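Local coordinates for hypothetical protein TM1012 (Thermotoga maritima, PDB 2FCL) that is of uncharacterised function but is probably a nucleotidyltransferase that moves a nucleotide from a nucleoside triphosphate to an acceptor, at residues Met13-Leu22 against Ala45-Ile56. Residues are numbered along the deposited sequence; the frame is centred on the assembly and turned at random. Where two conformers were deposited one is given.
Sequences MIRPEYLRVL and ALQGVPVEVHDI. With EDO (1,2-ethanediol), chain D.
One face of the Y18 ring is overlaid by V53: CG1 stands 3.8 Å from the ring centroid and 26° off its normal, a CH-pi contact shifted toward CD2 and CE2. At the edge, close to the ring plane, lie I56 CG1, 3.8 Å from Y18 CD2, and the backbone of D55. There D55 N donates to Y18 OH at 2.8 Å, and the 168° N-H...O angle marks a nearly straight bond. The Y18 side chain leaves the helix with CG beside the backbone N (chi1 -80°), which carries the hydroxyl across to this peptide. Replacing Y18 with a phenylalanine would probably leave the D55 amide without its hydroxyl acceptor and the ring rim without its bond to the backbone.

Aliphatic contacts extend the interface on both sides of the ring. V21 CG1 meets I56 CD1 at 3.7 Å, while I14 lays one branch along the end of helix 40-46, CG1 against A45 CB and CD1 3.5 Å from L46 CD2. L22 and L46 meet more loosely, methyl tip to methyl tip. M13 brings SD to 3.1 Å from A45 O, and a bend at its last torsion turns CE toward G48 O.

Helix 40-46 ends in a Schellman motif: G48 N bonds to A45 O, V49 N to F44 O, and G48, at positive phi, is the C-prime residue. M13, I14 and L22 pack on this helix end, Y18 and V21 on V53, D55 and I56. The run from S41 to D55 and D57 resembles the Gly-Ser and Asp-x-Asp signature of nucleotidyltransferases, whose aspartates bind metal in relatives; the Y18 bond holds the backbone at D55.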
loop_
_atom_site.group_PDB
_atom_site.type_symbol
_atom_site.label_atom_id
_atom_site.label_comp_id
_atom_site.label_asym_id
_atom_site.label_seq_id
_atom_site.Cartn_x
_atom_site.Cartn_y
_atom_site.Cartn_z
ATOM N N MET A 13 -13.914 8.196 -10.214
ATOM C CA MET A 13 -12.993 7.103 -10.650
ATOM C C MET A 13 -13.186 5.862 -9.781
ATOM O O MET A 13 -13.644 4.819 -10.258
ATOM C CB MET A 13 -11.533 7.583 -10.591
ATOM C CG MET A 13 -10.479 6.527 -10.966
ATOM S SD MET A 13 -8.803 7.199 -11.098
ATOM C CE MET A 13 -8.946 8.199 -12.582
ATOM N N ILE A 14 -12.840 5.990 -8.502
ATOM C CA ILE A 14 -12.834 4.870 -7.564
ATOM C C ILE A 14 -14.269 4.453 -7.216
ATOM O O ILE A 14 -15.122 5.304 -6.957
ATOM C CB ILE A 14 -12.033 5.254 -6.306
ATOM C CG1 ILE A 14 -10.544 5.403 -6.669
ATOM C CG2 ILE A 14 -12.221 4.238 -5.199
ATOM C CD1 ILE A 14 -9.855 6.447 -5.896
ATOM N N ARG A 15 -14.538 3.148 -7.222
ATOM C CA ARG A 15 -15.901 2.672 -6.968
ATOM C C ARG A 15 -16.270 2.953 -5.509
ATOM O O ARG A 15 -15.411 2.914 -4.617
ATOM C CB ARG A 15 -16.044 1.186 -7.263
ATOM C CG ARG A 15 -15.839 0.826 -8.728
ATOM C CD ARG A 15 -16.307 -0.592 -9.015
ATOM N N PRO A 16 -17.548 3.255 -5.255
ATOM C CA PRO A 16 -17.985 3.626 -3.918
ATOM C C PRO A 16 -17.604 2.624 -2.828
ATOM O O PRO A 16 -17.280 3.036 -1.723
ATOM C CB PRO A 16 -19.506 3.714 -4.069
ATOM C CG PRO A 16 -19.714 4.046 -5.459
ATOM C CD PRO A 16 -18.665 3.323 -6.220
ATOM N N GLU A 17 -17.669 1.330 -3.122
ATOM C CA GLU A 17 -17.355 0.327 -2.097
ATOM C C GLU A 17 -15.919 0.493 -1.586
ATOM O O GLU A 17 -15.657 0.310 -0.393
ATOM C CB GLU A 17 -17.599 -1.108 -2.585
ATOM C CG GLU A 17 -16.914 -1.507 -3.876
ATOM C CD GLU A 17 -17.759 -1.234 -5.142
ATOM O OE1 GLU A 17 -18.618 -0.312 -5.148
ATOM O OE2 GLU A 17 -17.543 -1.948 -6.148
ATOM N N TYR A 18 -15.003 0.858 -2.478
ATOM C CA TYR A 18 -13.610 1.095 -2.086
ATOM C C TYR A 18 -13.458 2.397 -1.338
ATOM O O TYR A 18 -12.717 2.460 -0.373
ATOM C CB TYR A 18 -12.674 1.019 -3.296
ATOM C CG TYR A 18 -12.353 -0.414 -3.659
ATOM C CD1 TYR A 18 -13.193 -1.185 -4.463
ATOM C CD2 TYR A 18 -11.217 -1.019 -3.121
ATOM C CE1 TYR A 18 -12.886 -2.540 -4.724
ATOM C CE2 TYR A 18 -10.902 -2.328 -3.385
ATOM C CZ TYR A 18 -11.732 -3.082 -4.185
ATOM O OH TYR A 18 -11.364 -4.385 -4.412
ATOM N N LEU A 19 -14.188 3.425 -1.734
ATOM C CA LEU A 19 -14.157 4.675 -1.010
ATOM C C LEU A 19 -14.645 4.475 0.423
ATOM O O LEU A 19 -14.096 5.056 1.362
ATOM C CB LEU A 19 -15.008 5.736 -1.721
ATOM C CG LEU A 19 -14.981 7.137 -1.113
ATOM C CD1 LEU A 19 -13.603 7.776 -1.219
ATOM C CD2 LEU A 19 -16.034 8.009 -1.756
ATOM N N ARG A 20 -15.694 3.677 0.599
ATOM C CA ARG A 20 -16.235 3.453 1.924
ATOM C C ARG A 20 -15.261 2.698 2.824
ATOM O O ARG A 20 -15.144 3.016 4.014
ATOM C CB ARG A 20 -17.561 2.713 1.825
ATOM C CG ARG A 20 -18.681 3.553 1.252
ATOM C CD ARG A 20 -20.038 2.910 1.508
ATOM N NE ARG A 20 -20.133 1.523 1.046
ATOM C CZ ARG A 20 -20.567 1.120 -0.150
ATOM N NH1 ARG A 20 -20.970 1.983 -1.080
ATOM N NH2 ARG A 20 -20.599 -0.179 -0.405
ATOM N N VAL A 21 -14.571 1.700 2.274
ATOM C CA VAL A 21 -13.565 0.999 3.065
ATOM C C VAL A 21 -12.383 1.912 3.369
ATOM O O VAL A 21 -11.871 1.910 4.503
ATOM C CB VAL A 21 -13.149 -0.328 2.414
ATOM C CG1 VAL A 21 -11.928 -0.944 3.106
ATOM C CG2 VAL A 21 -14.310 -1.287 2.447
ATOM N N LEU A 22 -11.963 2.710 2.390
ATOM C CA LEU A 22 -10.908 3.666 2.634
ATOM C C LEU A 22 -11.251 4.603 3.790
ATOM O O LEU A 22 -10.407 4.903 4.633
ATOM C CB LEU A 22 -10.596 4.466 1.357
ATOM C CG LEU A 22 -9.521 5.542 1.495
ATOM C CD1 LEU A 22 -8.187 4.933 1.873
ATOM C CD2 LEU A 22 -9.394 6.257 0.185
ATOM N N ALA A 45 -5.033 5.000 -8.436
ATOM C CA ALA A 45 -6.324 5.594 -8.757
ATOM C C ALA A 45 -6.561 6.904 -8.021
ATOM O O ALA A 45 -7.039 7.879 -8.597
ATOM C CB ALA A 45 -7.450 4.606 -8.491
ATOM N N LEU A 46 -6.204 6.949 -6.742
ATOM C CA LEU A 46 -6.323 8.180 -5.972
ATOM C C LEU A 46 -5.522 9.309 -6.586
ATOM O O LEU A 46 -5.897 10.471 -6.458
ATOM C CB LEU A 46 -5.847 7.957 -4.539
ATOM C CG LEU A 46 -6.825 7.198 -3.639
ATOM C CD1 LEU A 46 -6.139 6.759 -2.365
ATOM C CD2 LEU A 46 -8.050 8.033 -3.343
ATOM N N GLN A 47 -4.393 8.964 -7.197
ATOM C CA GLN A 47 -3.506 9.942 -7.822
ATOM C C GLN A 47 -3.840 10.222 -9.276
ATOM O O GLN A 47 -3.137 10.982 -9.921
ATOM C CB GLN A 47 -2.048 9.491 -7.668
ATOM C CG GLN A 47 -1.642 9.421 -6.203
ATOM C CD GLN A 47 -0.181 9.170 -5.998
ATOM O OE1 GLN A 47 0.640 10.045 -6.255
ATOM N NE2 GLN A 47 0.167 7.956 -5.573
ATOM N N GLY A 48 -4.935 9.661 -9.774
ATOM C CA GLY A 48 -5.425 9.975 -11.111
ATOM C C GLY A 48 -5.167 8.963 -12.204
ATOM O O GLY A 48 -5.555 9.199 -13.351
ATOM N N VAL A 49 -4.493 7.854 -11.896
ATOM C CA VAL A 49 -4.177 6.841 -12.916
ATOM C C VAL A 49 -5.392 5.941 -13.063
ATOM O O VAL A 49 -5.843 5.373 -12.083
ATOM C CB VAL A 49 -2.946 5.997 -12.522
ATOM C CG1 VAL A 49 -2.472 5.137 -13.691
ATOM C CG2 VAL A 49 -1.827 6.875 -12.002
ATOM N N PRO A 50 -5.968 5.833 -14.281
ATOM C CA PRO A 50 -7.214 5.058 -14.431
ATOM C C PRO A 50 -7.004 3.544 -14.476
ATOM O O PRO A 50 -7.194 2.905 -15.516
ATOM C CB PRO A 50 -7.776 5.588 -15.749
ATOM C CG PRO A 50 -6.590 5.876 -16.523
ATOM C CD PRO A 50 -5.568 6.451 -15.554
ATOM N N VAL A 51 -6.597 2.975 -13.351
ATOM C CA VAL A 51 -6.438 1.540 -13.202
ATOM C C VAL A 51 -7.633 1.000 -12.423
ATOM O O VAL A 51 -8.277 1.737 -11.658
ATOM C CB VAL A 51 -5.112 1.171 -12.444
ATOM C CG1 VAL A 51 -3.894 1.606 -13.248
ATOM C CG2 VAL A 51 -5.077 1.769 -11.034
ATOM N N GLU A 52 -7.891 -0.290 -12.574
ATOM C CA GLU A 52 -8.946 -0.952 -11.816
ATOM C C GLU A 52 -8.448 -1.183 -10.398
ATOM O O GLU A 52 -7.300 -1.552 -10.203
ATOM C CB GLU A 52 -9.323 -2.295 -12.445
ATOM N N VAL A 53 -9.302 -0.955 -9.416
ATOM C CA VAL A 53 -8.871 -1.149 -8.042
ATOM C C VAL A 53 -9.322 -2.500 -7.619
ATOM O O VAL A 53 -10.509 -2.789 -7.624
ATOM C CB VAL A 53 -9.364 -0.045 -7.106
ATOM C CG1 VAL A 53 -9.019 -0.355 -5.657
ATOM C CG2 VAL A 53 -8.707 1.255 -7.516
ATOM N N HIS A 54 -8.336 -3.330 -7.307
ATOM C CA HIS A 54 -8.572 -4.655 -6.770
ATOM C C HIS A 54 -7.794 -4.784 -5.473
ATOM O O HIS A 54 -6.541 -4.829 -5.464
ATOM C CB HIS A 54 -8.168 -5.743 -7.770
ATOM C CG HIS A 54 -8.998 -5.750 -9.016
ATOM N ND1 HIS A 54 -8.490 -5.411 -10.250
ATOM C CD2 HIS A 54 -10.309 -6.030 -9.213
ATOM C CE1 HIS A 54 -9.447 -5.493 -11.156
ATOM N NE2 HIS A 54 -10.562 -5.866 -10.553
ATOM N N ASP A 55 -8.553 -4.816 -4.383
ATOM C CA ASP A 55 -8.041 -4.936 -3.035
ATOM C C ASP A 55 -7.414 -3.617 -2.638
ATOM O O ASP A 55 -7.268 -2.708 -3.456
ATOM C CB ASP A 55 -6.993 -6.033 -2.888
ATOM C CG ASP A 55 -7.342 -7.293 -3.625
ATOM O OD1 ASP A 55 -8.329 -7.931 -3.231
ATOM O OD2 ASP A 55 -6.606 -7.637 -4.578
ATOM N N ILE A 56 -7.019 -3.552 -1.370
ATOM C CA ILE A 56 -6.333 -2.402 -0.834
ATOM C C ILE A 56 -5.035 -2.858 -0.199
ATOM O O ILE A 56 -5.027 -3.816 0.569
ATOM C CB ILE A 56 -7.201 -1.670 0.189
ATOM C CG1 ILE A 56 -8.500 -1.209 -0.471
ATOM C CG2 ILE A 56 -6.433 -0.511 0.830
ATOM C CD1 ILE A 56 -9.434 -0.504 0.463
HETATM C C1 EDO D . -5.126 -1.429 -4.123
HETATM O O1 EDO D . -4.575 -2.719 -4.502
HETATM C C2 EDO D . -4.100 -0.731 -3.253
HETATM O O2 EDO D . -4.377 0.067 -2.136
#